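Long-range contact in transcriptional regulatory protein FixJ (Sinorhizobium meliloti, PDB 1DBW), which activates transcription of the nitrogen-fixation regulatory genes nifA and fixK once switched on by FixL, its receiver domain accepting the signal: residues 6-12 / 50-56. The protein carries 2 engineered substitutions. Numbering follows the deposited sequence.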
ATOM      1  N   VAL A   6       8.879   0.642  -2.115  1.00  9.61           N
ATOM      2  CA  VAL A   6       7.591   0.349  -1.482  1.00 10.39           C
ATOM      3  C   VAL A   6       7.168   1.651  -0.778  1.00  9.80           C
ATOM      4  O   VAL A   6       7.845   2.104   0.133  1.00 13.08           O
ATOM      5  CB  VAL A   6       7.695  -0.763  -0.405  1.00 10.50           C
ATOM      6  CG1 VAL A   6       6.267  -1.070   0.144  1.00 11.81           C
ATOM      7  CG2 VAL A   6       8.301  -2.023  -0.988  1.00 11.45           C
ATOM      8  N   HIS A   7       5.981   2.160  -1.135  1.00  9.61           N
ATOM      9  CA  HIS A   7       5.468   3.412  -0.569  1.00 11.08           C
ATOM     10  C   HIS A   7       4.423   3.048   0.436  1.00 14.73           C
ATOM     11  O   HIS A   7       3.437   2.441   0.038  1.00 14.00           O
ATOM     12  CB  HIS A   7       4.861   4.253  -1.702  1.00  9.04           C
ATOM     13  CG  HIS A   7       5.908   4.794  -2.627  1.00 11.08           C
ATOM     14  ND1 HIS A   7       6.592   5.962  -2.352  1.00 13.41           N
ATOM     15  CD2 HIS A   7       6.463   4.284  -3.755  1.00 14.50           C
ATOM     16  CE1 HIS A   7       7.533   6.142  -3.258  1.00 10.71           C
ATOM     17  NE2 HIS A   7       7.482   5.137  -4.122  1.00 11.95           N
ATOM     18  N   ILE A   8       4.692   3.337   1.723  1.00 11.57           N
ATOM     19  CA  ILE A   8       3.766   2.959   2.784  1.00 12.36           C
ATOM     20  C   ILE A   8       2.962   4.156   3.236  1.00 15.80           C
ATOM     21  O   ILE A   8       3.505   5.184   3.636  1.00 15.25           O
ATOM     22  CB  ILE A   8       4.479   2.398   3.993  1.00 14.54           C
ATOM     23  CG1 ILE A   8       5.467   1.276   3.592  1.00 19.43           C
ATOM     24  CG2 ILE A   8       3.448   1.881   4.984  1.00 16.36           C
ATOM     25  CD1 ILE A   8       4.801   0.021   3.188  1.00 26.66           C
ATOM     26  N   VAL A   9       1.649   4.009   3.197  1.00 15.64           N
ATOM     27  CA  VAL A   9       0.780   5.103   3.589  1.00 18.94           C
ATOM     28  C   VAL A   9       0.023   4.533   4.777  1.00 23.31           C
ATOM     29  O   VAL A   9      -0.730   3.594   4.633  1.00 18.48           O
ATOM     30  CB  VAL A   9      -0.168   5.505   2.406  1.00 19.19           C
ATOM     31  CG1 VAL A   9      -1.003   6.705   2.768  1.00 25.41           C
ATOM     32  CG2 VAL A   9       0.649   5.874   1.206  1.00 18.69           C
ATOM     33  N   ASP A  10       0.378   4.972   5.977  1.00 26.35           N
ATOM     34  CA  ASP A  10      -0.295   4.449   7.176  1.00 37.93           C
ATOM     35  C   ASP A  10      -0.692   5.595   8.097  1.00 41.53           C
ATOM     36  O   ASP A  10       0.127   6.459   8.425  1.00 39.45           O
ATOM     37  CB  ASP A  10       0.610   3.438   7.895  1.00 38.79           C
ATOM     38  CG  ASP A  10      -0.133   2.570   8.926  1.00 44.83           C
ATOM     39  OD1 ASP A  10      -1.193   2.972   9.467  1.00 47.77           O
ATOM     40  OD2 ASP A  10       0.368   1.460   9.202  1.00 45.02           O
ATOM     41  N   ASP A  11      -1.973   5.600   8.466  1.00 47.66           N
ATOM     42  CA  ASP A  11      -2.558   6.618   9.330  1.00 52.63           C
ATOM     43  C   ASP A  11      -2.080   6.532  10.784  1.00 54.40           C
ATOM     44  O   ASP A  11      -1.745   7.559  11.390  1.00 55.53           O
ATOM     45  CB  ASP A  11      -4.092   6.545   9.266  1.00 56.48           C
ATOM     46  CG  ASP A  11      -4.656   5.275   9.899  1.00 60.85           C
ATOM     47  OD1 ASP A  11      -5.506   5.392  10.810  1.00 64.78           O
ATOM     48  OD2 ASP A  11      -4.250   4.162   9.498  1.00 63.06           O
ATOM     49  N   GLU A  12      -2.051   5.316  11.334  1.00 54.24           N
ATOM     50  CA  GLU A  12      -1.616   5.093  12.711  1.00 54.59           C
ATOM     51  C   GLU A  12      -0.089   5.173  12.785  1.00 53.54           C
ATOM     52  O   GLU A  12       0.608   4.270  12.323  1.00 54.82           O
ATOM     53  CB  GLU A  12      -2.118   3.730  13.210  1.00 56.70           C
ATOM     54  CG  GLU A  12      -2.191   3.608  14.733  1.00 60.90           C
ATOM     55  CD  GLU A  12      -3.115   2.486  15.203  1.00 62.71           C
ATOM     56  OE1 GLU A  12      -4.292   2.454  14.774  1.00 63.90           O
ATOM     57  OE2 GLU A  12      -2.673   1.646  16.020  1.00 63.86           O
ATOM     58  N   VAL A  50       5.639   0.463  -5.599  1.00 10.50           N
ATOM     59  CA  VAL A  50       4.488  -0.336  -5.171  1.00 12.54           C
ATOM     60  C   VAL A  50       3.887   0.418  -3.993  1.00 13.47           C
ATOM     61  O   VAL A  50       4.609   0.896  -3.127  1.00 14.02           O
ATOM     62  CB  VAL A  50       4.917  -1.761  -4.692  1.00 14.28           C
ATOM     63  CG1 VAL A  50       3.737  -2.520  -4.033  1.00 15.51           C
ATOM     64  CG2 VAL A  50       5.413  -2.531  -5.881  1.00 20.57           C
ATOM     65  N   LEU A  51       2.567   0.407  -3.889  1.00 10.30           N
ATOM     66  CA  LEU A  51       1.903   1.101  -2.787  1.00  9.53           C
ATOM     67  C   LEU A  51       1.345   0.106  -1.790  1.00  9.43           C
ATOM     68  O   LEU A  51       0.810  -0.936  -2.193  1.00 10.30           O
ATOM     69  CB  LEU A  51       0.730   1.912  -3.337  1.00 10.19           C
ATOM     70  CG  LEU A  51      -0.253   2.496  -2.299  1.00 12.54           C
ATOM     71  CD1 LEU A  51       0.427   3.576  -1.381  1.00 13.15           C
ATOM     72  CD2 LEU A  51      -1.408   3.133  -3.109  1.00 14.60           C
ATOM     73  N   VAL A  52       1.558   0.396  -0.510  1.00  7.73           N
ATOM     74  CA  VAL A  52       0.994  -0.457   0.552  1.00  8.15           C
ATOM     75  C   VAL A  52       0.220   0.496   1.442  1.00 14.33           C
ATOM     76  O   VAL A  52       0.794   1.422   2.019  1.00 14.83           O
ATOM     77  CB  VAL A  52       2.045  -1.171   1.356  1.00 10.95           C
ATOM     78  CG1 VAL A  52       1.372  -1.982   2.477  1.00 10.86           C
ATOM     79  CG2 VAL A  52       2.829  -2.163   0.457  1.00 11.79           C
ATOM     80  N   THR A  53      -1.097   0.266   1.567  1.00 13.44           N
ATOM     81  CA  THR A  53      -1.888   1.133   2.420  1.00 17.04           C
ATOM     82  C   THR A  53      -2.351   0.428   3.691  1.00 17.61           C
ATOM     83  O   THR A  53      -2.506  -0.791   3.701  1.00 16.07           O
ATOM     84  CB  THR A  53      -3.173   1.616   1.696  1.00 18.93           C
ATOM     85  OG1 THR A  53      -4.067   0.513   1.530  1.00 20.99           O
ATOM     86  CG2 THR A  53      -2.847   2.189   0.308  1.00 17.70           C
ATOM     87  N   ASP A  54      -2.416   1.190   4.775  1.00 15.91           N
ATOM     88  CA  ASP A  54      -2.976   0.700   6.041  1.00 23.15           C
ATOM     89  C   ASP A  54      -3.674   1.940   6.592  1.00 23.48           C
ATOM     90  O   ASP A  54      -3.124   2.676   7.437  1.00 23.67           O
ATOM     91  CB  ASP A  54      -1.924   0.175   7.027  1.00 23.42           C
ATOM     92  CG  ASP A  54      -2.560  -0.453   8.285  1.00 30.71           C
ATOM     93  OD1 ASP A  54      -1.804  -0.974   9.130  1.00 31.46           O
ATOM     94  OD2 ASP A  54      -3.811  -0.442   8.420  1.00 30.54           O
ATOM     95  N   LEU A  55      -4.823   2.235   5.982  1.00 25.49           N
ATOM     96  CA  LEU A  55      -5.658   3.396   6.302  1.00 24.63           C
ATOM     97  C   LEU A  55      -6.915   2.916   7.024  1.00 31.68           C
ATOM     98  O   LEU A  55      -7.703   2.139   6.476  1.00 30.17           O
ATOM     99  CB  LEU A  55      -6.035   4.122   5.021  1.00 24.35           C
ATOM    100  CG  LEU A  55      -4.811   4.659   4.283  1.00 29.57           C
ATOM    101  CD1 LEU A  55      -5.160   5.050   2.853  1.00 30.10           C
ATOM    102  CD2 LEU A  55      -4.234   5.828   5.066  1.00 32.41           C
ATOM    103  N   ARG A  56      -7.077   3.374   8.260  1.00 37.70           N
ATOM    104  CA  ARG A  56      -8.207   2.964   9.089  1.00 44.21           C
ATOM    105  C   ARG A  56      -9.304   3.997   9.180  1.00 49.42           C
ATOM    106  O   ARG A  56     -10.474   3.631   9.309  1.00 50.58           O
ATOM    107  CB  ARG A  56      -7.726   2.611  10.492  1.00 44.40           C
ATOM    108  CG  ARG A  56      -6.553   1.652  10.498  1.00 45.25           C
ATOM    109  CD  ARG A  56      -5.711   1.853  11.736  1.00 50.58           C
ATOM    110  NE  ARG A  56      -4.365   1.325  11.558  1.00 54.02           N
ATOM    111  CZ  ARG A  56      -3.797   0.435  12.367  1.00 57.82           C
ATOM    112  NH1 ARG A  56      -4.460  -0.035  13.418  1.00 58.72           N
ATOM    113  NH2 ARG A  56      -2.560   0.016  12.127  1.00 60.58           N
TER
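Two neighbouring parallel strands, 6-10 and 50-54, pair at the heart of the CheY-like receiver domain, and they illustrate a rule of doubly wound α/β folds: the active site gathers where parallel strands end at their C-terminal edge. With strand order 2-1-3-4-5, these are the first and third strands, joined by a connection that includes the edge strand 29-33. Their ladder is regular. H7 N donates to V50 O (2.7 Å), V52 N to H7 O (2.8 Å), V9 N to V52 O (3.0 Å) and D54 N to V9 O (2.9 Å), while the axes of the short strands cross at -22°, the twist of a parallel sheet, and stay 4.6 Å apart at closest approach.

Side chains alternate between the faces. V6, I8 and V52 meet on one, with V6 CG1 3.6 Å from V52 CG2 and I8 CD1 3.5 Å from V52 CB, and pack beneath helices 13-25 and 108-119. On the other, V9 CG2 touches L51 CD1 at 3.5 Å.

At the C-terminal end of the ladder the chemistry turns acidic: D10 and D54 form the last bridged pair, and their carboxylates crowd together, D10 OD2 lying 3.3 Å from D54 OD1. D11 and E12, just after strand 6-10, add to the acids, and R56 ties them to D54 through salt bridges from NE to D11 OD2 (3.5 Å), NH2 to D54 OD1 (3.2 Å) and NH1 to E12 OE1 (2.8 Å), the last purely electrostatic; K104 adds another at D54 OD2. D10, D11, D54 and R56 belong to the Mg(2+) site, and D54 is the predicted phosphorylation site, unmodified here. Such closely spaced acceptors imply a pocket that needs positive charge, supplied here partly by R56 and K104 and, in the cofactor-bound protein, by the metal.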